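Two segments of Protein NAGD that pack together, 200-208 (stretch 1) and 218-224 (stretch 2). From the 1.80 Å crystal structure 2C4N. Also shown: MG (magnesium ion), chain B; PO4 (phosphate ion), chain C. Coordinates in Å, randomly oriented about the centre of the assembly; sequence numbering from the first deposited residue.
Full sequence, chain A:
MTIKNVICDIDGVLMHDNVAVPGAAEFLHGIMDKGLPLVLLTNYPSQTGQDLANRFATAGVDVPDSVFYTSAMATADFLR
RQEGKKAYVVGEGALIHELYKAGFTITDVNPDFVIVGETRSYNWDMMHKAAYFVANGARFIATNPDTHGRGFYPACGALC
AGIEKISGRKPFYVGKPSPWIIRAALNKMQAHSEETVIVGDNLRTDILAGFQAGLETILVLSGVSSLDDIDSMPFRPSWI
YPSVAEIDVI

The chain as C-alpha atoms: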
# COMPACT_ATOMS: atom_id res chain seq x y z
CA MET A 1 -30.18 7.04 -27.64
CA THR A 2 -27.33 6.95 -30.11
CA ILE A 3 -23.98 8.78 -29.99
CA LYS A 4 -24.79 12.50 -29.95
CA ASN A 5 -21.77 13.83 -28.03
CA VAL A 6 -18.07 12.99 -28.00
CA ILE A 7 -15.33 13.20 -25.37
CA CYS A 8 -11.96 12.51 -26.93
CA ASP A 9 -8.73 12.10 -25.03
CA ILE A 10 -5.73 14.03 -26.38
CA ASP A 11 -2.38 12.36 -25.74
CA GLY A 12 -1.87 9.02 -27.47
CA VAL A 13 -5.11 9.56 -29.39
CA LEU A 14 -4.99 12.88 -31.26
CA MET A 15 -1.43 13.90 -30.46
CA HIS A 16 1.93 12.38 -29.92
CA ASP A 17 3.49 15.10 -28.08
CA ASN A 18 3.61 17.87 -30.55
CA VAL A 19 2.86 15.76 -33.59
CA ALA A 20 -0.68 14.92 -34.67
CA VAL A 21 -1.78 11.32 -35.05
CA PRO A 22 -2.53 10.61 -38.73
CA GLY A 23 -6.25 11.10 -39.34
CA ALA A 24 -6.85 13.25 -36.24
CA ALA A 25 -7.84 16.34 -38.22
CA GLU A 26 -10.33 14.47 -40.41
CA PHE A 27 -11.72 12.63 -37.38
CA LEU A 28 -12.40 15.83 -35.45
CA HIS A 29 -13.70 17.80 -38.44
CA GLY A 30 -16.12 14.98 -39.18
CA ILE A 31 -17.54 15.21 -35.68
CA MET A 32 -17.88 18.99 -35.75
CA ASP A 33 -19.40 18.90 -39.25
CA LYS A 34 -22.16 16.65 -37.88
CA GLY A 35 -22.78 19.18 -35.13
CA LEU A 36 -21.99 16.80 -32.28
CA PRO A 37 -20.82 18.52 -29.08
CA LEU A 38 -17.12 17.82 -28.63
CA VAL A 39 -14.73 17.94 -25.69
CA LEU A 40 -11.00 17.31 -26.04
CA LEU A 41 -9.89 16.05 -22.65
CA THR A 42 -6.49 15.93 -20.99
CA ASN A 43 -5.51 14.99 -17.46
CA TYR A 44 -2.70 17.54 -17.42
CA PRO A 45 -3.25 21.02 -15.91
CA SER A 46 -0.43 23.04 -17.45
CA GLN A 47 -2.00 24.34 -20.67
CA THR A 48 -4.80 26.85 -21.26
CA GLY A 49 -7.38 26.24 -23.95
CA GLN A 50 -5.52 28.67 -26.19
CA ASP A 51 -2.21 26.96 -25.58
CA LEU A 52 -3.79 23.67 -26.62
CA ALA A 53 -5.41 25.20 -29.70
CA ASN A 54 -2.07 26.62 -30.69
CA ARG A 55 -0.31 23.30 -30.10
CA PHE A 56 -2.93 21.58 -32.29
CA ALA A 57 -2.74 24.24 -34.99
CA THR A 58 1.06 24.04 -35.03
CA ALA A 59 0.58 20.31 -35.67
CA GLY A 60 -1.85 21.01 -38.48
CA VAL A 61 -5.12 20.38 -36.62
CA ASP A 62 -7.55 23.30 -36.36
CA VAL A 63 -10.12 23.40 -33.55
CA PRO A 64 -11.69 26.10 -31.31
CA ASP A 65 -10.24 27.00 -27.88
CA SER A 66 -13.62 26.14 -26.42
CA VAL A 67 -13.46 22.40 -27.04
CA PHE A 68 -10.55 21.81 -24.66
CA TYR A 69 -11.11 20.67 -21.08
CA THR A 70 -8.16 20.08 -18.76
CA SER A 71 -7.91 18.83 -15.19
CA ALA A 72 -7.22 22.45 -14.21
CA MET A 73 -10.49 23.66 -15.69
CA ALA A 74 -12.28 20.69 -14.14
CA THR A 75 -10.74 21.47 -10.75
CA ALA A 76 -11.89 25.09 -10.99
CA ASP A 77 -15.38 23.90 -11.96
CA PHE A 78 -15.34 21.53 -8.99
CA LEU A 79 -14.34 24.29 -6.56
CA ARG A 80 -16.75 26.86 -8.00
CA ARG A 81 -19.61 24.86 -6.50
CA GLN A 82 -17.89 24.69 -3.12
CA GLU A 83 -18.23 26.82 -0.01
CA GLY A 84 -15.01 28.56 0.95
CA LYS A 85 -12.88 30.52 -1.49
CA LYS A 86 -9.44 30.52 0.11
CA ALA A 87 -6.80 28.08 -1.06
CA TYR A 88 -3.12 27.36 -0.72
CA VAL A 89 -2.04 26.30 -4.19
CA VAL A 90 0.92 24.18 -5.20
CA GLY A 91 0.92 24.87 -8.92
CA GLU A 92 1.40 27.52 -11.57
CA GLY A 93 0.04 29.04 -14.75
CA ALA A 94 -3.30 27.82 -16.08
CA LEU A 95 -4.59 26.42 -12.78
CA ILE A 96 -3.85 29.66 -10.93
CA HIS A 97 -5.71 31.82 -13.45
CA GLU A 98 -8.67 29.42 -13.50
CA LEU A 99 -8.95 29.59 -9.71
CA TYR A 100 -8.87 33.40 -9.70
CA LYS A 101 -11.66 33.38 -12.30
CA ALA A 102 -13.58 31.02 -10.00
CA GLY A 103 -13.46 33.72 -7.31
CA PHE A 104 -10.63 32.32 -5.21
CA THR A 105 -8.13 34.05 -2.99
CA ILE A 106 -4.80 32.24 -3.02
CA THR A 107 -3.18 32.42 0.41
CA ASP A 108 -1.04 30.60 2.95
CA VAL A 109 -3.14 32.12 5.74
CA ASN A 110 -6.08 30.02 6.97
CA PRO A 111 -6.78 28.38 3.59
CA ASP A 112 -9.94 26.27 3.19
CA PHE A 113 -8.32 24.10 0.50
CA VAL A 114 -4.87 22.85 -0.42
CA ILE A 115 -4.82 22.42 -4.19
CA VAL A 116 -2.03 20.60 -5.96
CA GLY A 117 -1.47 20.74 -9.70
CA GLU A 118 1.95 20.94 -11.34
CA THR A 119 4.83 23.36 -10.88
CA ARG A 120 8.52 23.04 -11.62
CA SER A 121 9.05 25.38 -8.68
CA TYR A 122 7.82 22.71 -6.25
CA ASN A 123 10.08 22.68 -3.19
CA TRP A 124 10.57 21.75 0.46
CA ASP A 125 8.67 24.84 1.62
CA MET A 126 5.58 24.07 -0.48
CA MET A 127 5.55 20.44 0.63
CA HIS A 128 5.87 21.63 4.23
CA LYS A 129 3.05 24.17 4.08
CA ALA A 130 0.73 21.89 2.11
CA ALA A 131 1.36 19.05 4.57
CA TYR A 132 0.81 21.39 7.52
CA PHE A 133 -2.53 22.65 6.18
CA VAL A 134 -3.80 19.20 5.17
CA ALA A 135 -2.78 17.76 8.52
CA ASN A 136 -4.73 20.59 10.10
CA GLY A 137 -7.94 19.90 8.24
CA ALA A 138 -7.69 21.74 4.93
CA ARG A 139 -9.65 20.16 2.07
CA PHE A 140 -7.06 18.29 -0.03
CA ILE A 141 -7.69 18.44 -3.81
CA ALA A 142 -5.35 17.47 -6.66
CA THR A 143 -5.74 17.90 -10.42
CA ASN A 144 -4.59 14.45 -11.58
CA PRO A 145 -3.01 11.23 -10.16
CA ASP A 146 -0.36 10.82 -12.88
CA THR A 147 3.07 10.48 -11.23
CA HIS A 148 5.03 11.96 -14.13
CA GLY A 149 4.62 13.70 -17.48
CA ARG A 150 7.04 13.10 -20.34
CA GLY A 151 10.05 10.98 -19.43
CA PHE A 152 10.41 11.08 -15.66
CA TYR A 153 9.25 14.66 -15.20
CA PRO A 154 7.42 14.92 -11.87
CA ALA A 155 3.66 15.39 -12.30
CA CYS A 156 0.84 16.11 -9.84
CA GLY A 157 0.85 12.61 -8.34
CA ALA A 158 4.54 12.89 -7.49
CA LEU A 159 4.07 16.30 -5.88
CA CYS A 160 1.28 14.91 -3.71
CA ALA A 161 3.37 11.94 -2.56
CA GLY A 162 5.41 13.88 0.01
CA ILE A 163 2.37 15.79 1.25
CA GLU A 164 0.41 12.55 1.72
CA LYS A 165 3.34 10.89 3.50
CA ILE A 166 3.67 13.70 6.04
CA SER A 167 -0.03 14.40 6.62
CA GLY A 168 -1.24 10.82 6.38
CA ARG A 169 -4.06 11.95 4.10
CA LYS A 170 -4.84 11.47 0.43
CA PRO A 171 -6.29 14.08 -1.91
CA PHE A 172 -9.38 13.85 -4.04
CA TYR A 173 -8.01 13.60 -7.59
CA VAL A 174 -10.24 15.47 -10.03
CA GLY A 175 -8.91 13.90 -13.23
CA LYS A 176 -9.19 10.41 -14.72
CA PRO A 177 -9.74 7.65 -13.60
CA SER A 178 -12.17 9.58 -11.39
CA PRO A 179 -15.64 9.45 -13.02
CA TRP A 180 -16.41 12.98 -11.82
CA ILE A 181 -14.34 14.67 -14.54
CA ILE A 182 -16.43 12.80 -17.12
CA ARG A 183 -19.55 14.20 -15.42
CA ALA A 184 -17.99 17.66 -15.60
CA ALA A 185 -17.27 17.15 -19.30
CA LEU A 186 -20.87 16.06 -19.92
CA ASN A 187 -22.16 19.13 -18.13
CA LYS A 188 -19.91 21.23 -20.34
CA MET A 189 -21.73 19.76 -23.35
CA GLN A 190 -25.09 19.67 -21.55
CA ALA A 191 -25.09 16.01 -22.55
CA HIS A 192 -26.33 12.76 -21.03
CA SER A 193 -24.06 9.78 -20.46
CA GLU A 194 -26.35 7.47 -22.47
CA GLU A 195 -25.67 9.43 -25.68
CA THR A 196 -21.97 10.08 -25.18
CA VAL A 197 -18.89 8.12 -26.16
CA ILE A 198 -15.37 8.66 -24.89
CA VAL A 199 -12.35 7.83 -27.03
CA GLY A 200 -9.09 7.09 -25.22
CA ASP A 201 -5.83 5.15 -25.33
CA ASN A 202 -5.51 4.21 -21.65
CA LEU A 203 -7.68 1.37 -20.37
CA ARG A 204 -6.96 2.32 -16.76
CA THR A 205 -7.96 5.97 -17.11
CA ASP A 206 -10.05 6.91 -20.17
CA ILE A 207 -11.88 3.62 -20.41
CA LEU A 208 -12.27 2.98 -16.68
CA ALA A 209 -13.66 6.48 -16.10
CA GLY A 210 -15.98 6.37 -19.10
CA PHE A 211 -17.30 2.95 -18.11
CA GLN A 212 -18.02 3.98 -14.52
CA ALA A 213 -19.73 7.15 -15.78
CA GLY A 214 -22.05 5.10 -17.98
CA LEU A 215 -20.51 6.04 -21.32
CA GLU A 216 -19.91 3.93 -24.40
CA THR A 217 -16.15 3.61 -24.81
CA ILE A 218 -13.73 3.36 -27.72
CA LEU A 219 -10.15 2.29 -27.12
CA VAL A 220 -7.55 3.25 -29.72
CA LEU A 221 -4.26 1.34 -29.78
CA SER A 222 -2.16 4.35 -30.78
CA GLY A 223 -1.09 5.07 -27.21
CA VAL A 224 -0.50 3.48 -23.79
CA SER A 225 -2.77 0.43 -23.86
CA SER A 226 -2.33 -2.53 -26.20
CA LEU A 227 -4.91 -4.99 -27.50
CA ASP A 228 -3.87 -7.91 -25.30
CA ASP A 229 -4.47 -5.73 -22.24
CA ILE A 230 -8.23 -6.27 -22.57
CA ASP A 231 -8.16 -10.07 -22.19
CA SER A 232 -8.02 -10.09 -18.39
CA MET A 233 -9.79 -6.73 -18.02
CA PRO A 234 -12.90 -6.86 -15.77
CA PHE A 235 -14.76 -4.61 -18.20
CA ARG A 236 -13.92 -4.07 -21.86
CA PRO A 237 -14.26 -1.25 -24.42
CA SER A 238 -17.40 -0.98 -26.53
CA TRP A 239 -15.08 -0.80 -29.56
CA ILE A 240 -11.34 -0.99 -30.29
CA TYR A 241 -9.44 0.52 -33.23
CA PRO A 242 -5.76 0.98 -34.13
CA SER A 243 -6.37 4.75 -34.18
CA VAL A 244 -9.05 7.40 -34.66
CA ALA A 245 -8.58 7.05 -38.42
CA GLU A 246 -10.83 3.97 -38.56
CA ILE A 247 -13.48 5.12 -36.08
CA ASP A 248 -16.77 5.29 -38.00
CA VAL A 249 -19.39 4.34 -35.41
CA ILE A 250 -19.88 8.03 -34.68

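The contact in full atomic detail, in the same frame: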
# COMPACT_ATOMS: atom_id res chain seq x y z
N GLY A 200 -10.33 6.96 -25.97
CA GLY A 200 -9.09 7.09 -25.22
C GLY A 200 -8.12 5.98 -25.51
O GLY A 200 -8.49 4.96 -26.10
N ASP A 201 -6.87 6.15 -25.09
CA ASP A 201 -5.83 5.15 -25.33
C ASP A 201 -5.41 4.40 -24.07
O ASP A 201 -4.66 3.43 -24.15
CB ASP A 201 -4.59 5.81 -25.93
CG ASP A 201 -3.96 6.80 -24.98
OD1 ASP A 201 -4.68 7.70 -24.54
OD2 ASP A 201 -2.75 6.67 -24.68
N ASN A 202 -5.87 4.86 -22.90
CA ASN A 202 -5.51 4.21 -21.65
C ASN A 202 -6.68 3.50 -20.98
O ASN A 202 -7.60 4.13 -20.46
CB ASN A 202 -4.94 5.25 -20.67
CG ASN A 202 -4.20 4.61 -19.51
OD1 ASN A 202 -4.52 3.49 -19.11
ND2 ASN A 202 -3.22 5.31 -18.97
N LEU A 203 -6.62 2.17 -20.97
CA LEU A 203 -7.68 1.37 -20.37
C LEU A 203 -7.93 1.73 -18.91
O LEU A 203 -9.07 1.76 -18.46
CB LEU A 203 -7.31 -0.12 -20.45
CG LEU A 203 -7.57 -0.83 -21.79
CD1 LEU A 203 -6.79 -2.14 -21.83
CD2 LEU A 203 -9.06 -1.08 -21.95
N ARG A 204 -6.85 2.01 -18.18
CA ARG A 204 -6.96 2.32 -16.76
C ARG A 204 -7.38 3.73 -16.40
O ARG A 204 -7.56 4.04 -15.22
CB ARG A 204 -5.64 1.97 -16.07
CG ARG A 204 -5.30 0.49 -16.21
CD ARG A 204 -3.97 0.11 -15.57
NE ARG A 204 -3.64 -1.28 -15.87
CZ ARG A 204 -4.26 -2.34 -15.35
NH1 ARG A 204 -5.26 -2.18 -14.49
NH2 ARG A 204 -3.90 -3.56 -15.71
N THR A 205 -7.55 4.60 -17.39
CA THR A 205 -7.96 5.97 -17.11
C THR A 205 -9.15 6.41 -17.97
O THR A 205 -10.24 6.65 -17.45
CB THR A 205 -6.78 6.95 -17.27
OG1 THR A 205 -6.31 6.94 -18.62
CG2 THR A 205 -5.63 6.56 -16.35
N ASP A 206 -8.95 6.50 -19.28
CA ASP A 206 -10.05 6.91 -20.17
C ASP A 206 -11.20 5.92 -20.14
O ASP A 206 -12.35 6.28 -19.93
CB ASP A 206 -9.56 7.03 -21.62
CG ASP A 206 -8.38 7.95 -21.76
OD1 ASP A 206 -8.53 9.16 -21.48
OD2 ASP A 206 -7.31 7.46 -22.17
N ILE A 207 -10.87 4.65 -20.36
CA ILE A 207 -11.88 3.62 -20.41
C ILE A 207 -12.55 3.35 -19.07
O ILE A 207 -13.77 3.28 -18.99
CB ILE A 207 -11.29 2.31 -20.99
CG1 ILE A 207 -10.47 2.64 -22.25
CG2 ILE A 207 -12.41 1.34 -21.32
CD1 ILE A 207 -11.27 3.34 -23.36
N LEU A 208 -11.74 3.22 -18.02
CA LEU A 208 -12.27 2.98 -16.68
C LEU A 208 -13.23 4.10 -16.26
O LEU A 208 -14.32 3.83 -15.75
CB LEU A 208 -11.13 2.85 -15.67
CG LEU A 208 -11.50 2.67 -14.19
CD1 LEU A 208 -12.34 1.41 -14.01
CD2 LEU A 208 -10.24 2.58 -13.35
N ILE A 218 -14.50 3.79 -26.56
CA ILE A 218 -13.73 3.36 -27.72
C ILE A 218 -12.26 3.45 -27.36
O ILE A 218 -11.76 4.52 -27.02
CB ILE A 218 -13.96 4.25 -28.96
CG1 ILE A 218 -15.42 4.17 -29.41
CG2 ILE A 218 -13.05 3.79 -30.11
CD1 ILE A 218 -15.73 5.03 -30.63
N LEU A 219 -11.57 2.32 -27.42
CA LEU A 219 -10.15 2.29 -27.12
C LEU A 219 -9.36 2.32 -28.42
O LEU A 219 -9.63 1.54 -29.33
CB LEU A 219 -9.78 1.01 -26.37
CG LEU A 219 -8.28 0.75 -26.16
CD1 LEU A 219 -7.73 1.67 -25.06
CD2 LEU A 219 -8.06 -0.70 -25.76
N VAL A 220 -8.40 3.23 -28.53
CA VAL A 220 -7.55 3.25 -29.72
C VAL A 220 -6.24 2.66 -29.23
O VAL A 220 -5.90 2.78 -28.06
CB VAL A 220 -7.32 4.68 -30.28
CG1 VAL A 220 -8.58 5.17 -30.96
CG2 VAL A 220 -6.89 5.64 -29.18
N LEU A 221 -5.51 2.00 -30.13
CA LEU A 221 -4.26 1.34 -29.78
C LEU A 221 -3.02 2.16 -30.13
O LEU A 221 -1.90 1.66 -30.14
CB LEU A 221 -4.20 -0.01 -30.50
CG LEU A 221 -5.40 -0.93 -30.25
CD1 LEU A 221 -5.35 -2.14 -31.19
CD2 LEU A 221 -5.41 -1.37 -28.79
N SER A 222 -3.24 3.45 -30.40
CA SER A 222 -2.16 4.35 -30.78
C SER A 222 -1.39 4.93 -29.60
O SER A 222 -0.46 5.72 -29.80
CB SER A 222 -2.73 5.48 -31.64
OG SER A 222 -3.83 6.09 -30.98
N GLY A 223 -1.76 4.54 -28.38
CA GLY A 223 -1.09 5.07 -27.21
C GLY A 223 -0.61 4.05 -26.17
O GLY A 223 0.02 3.05 -26.51
N VAL A 224 -0.93 4.32 -24.91
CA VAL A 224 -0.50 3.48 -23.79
C VAL A 224 -0.95 2.03 -23.82
O VAL A 224 -0.11 1.12 -23.77
CB VAL A 224 -0.96 4.09 -22.44
CG1 VAL A 224 -0.59 3.16 -21.30
CG2 VAL A 224 -0.32 5.45 -22.25
MG MG B . -4.02 9.53 -23.37
P PO4 C . -3.72 9.62 -18.40
O1 PO4 C . -3.27 10.92 -18.96
O2 PO4 C . -2.70 8.58 -18.69
O3 PO4 C . -3.89 9.75 -16.94
O4 PO4 C . -5.01 9.24 -19.02
O HOH W 1 -1.96 8.58 -22.83
O HOH W 2 -5.14 8.50 -21.62

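The backbones meet first as neighbouring parallel strands, paired where Gly-200 lies beside Leu-219. Gly-200 N donates to Ile-218 O and Val-220 N donates to Gly-200 O, both at 3.0 Å and nearly straight, so one residue reaches the residues before and after its partner, the usual parallel pattern. The same carbonyl, Gly-200 O, also receives a CA-H...O contact from Leu-219 CA at 3.3 Å. Glycine suits this place because a CB here would lie 2.1 Å from Asp-206 CB; its absence lets the helix that begins at Leu-203 pack close to the strand end.

Apolar contacts join that helix to the strand of Ile-218 to Val-220; the two axes run roughly antiparallel, at 147°. Leu-219 is the centre: its CD2 lies 4.0 Å from Leu-203 CD2, and its CD1 lies 4.0 Å from Ile-207 CG1. Branched aliphatic chains fill this buried space without leaving polar groups unpaired.

Polar side chains organise the loop between strand and helix. Asp-201 uses its two carboxylate oxygens differently: OD1 binds the magnesium ion at 2.3 Å, while OD2 accepts from Val-224 N at 3.0 Å and from a metal-bound water at 2.8 Å. The carboxylate thus ties the second stretch to the metal site. Gly-223 fits beside it, since a CB there would come within 2.1 Å of Asp-201 OD2. Val-224 also rests its CG1 4.1 Å from Asn-202 ND2.

Within the first stretch, Asn-202 caps the helix, its OD1 accepting from Arg-204 N at 2.9 Å; a short amide side chain can reach forward to a backbone NH of the first turn, which has no earlier helical carbonyl to bond. Asp-206 OD2 accepts from Asn-202 N at 3.1 Å, steadying the turn, and from a second metal-bound water that also donates to the phosphate. Thr-205 OG1 donates to phosphate O4 at 2.7 Å.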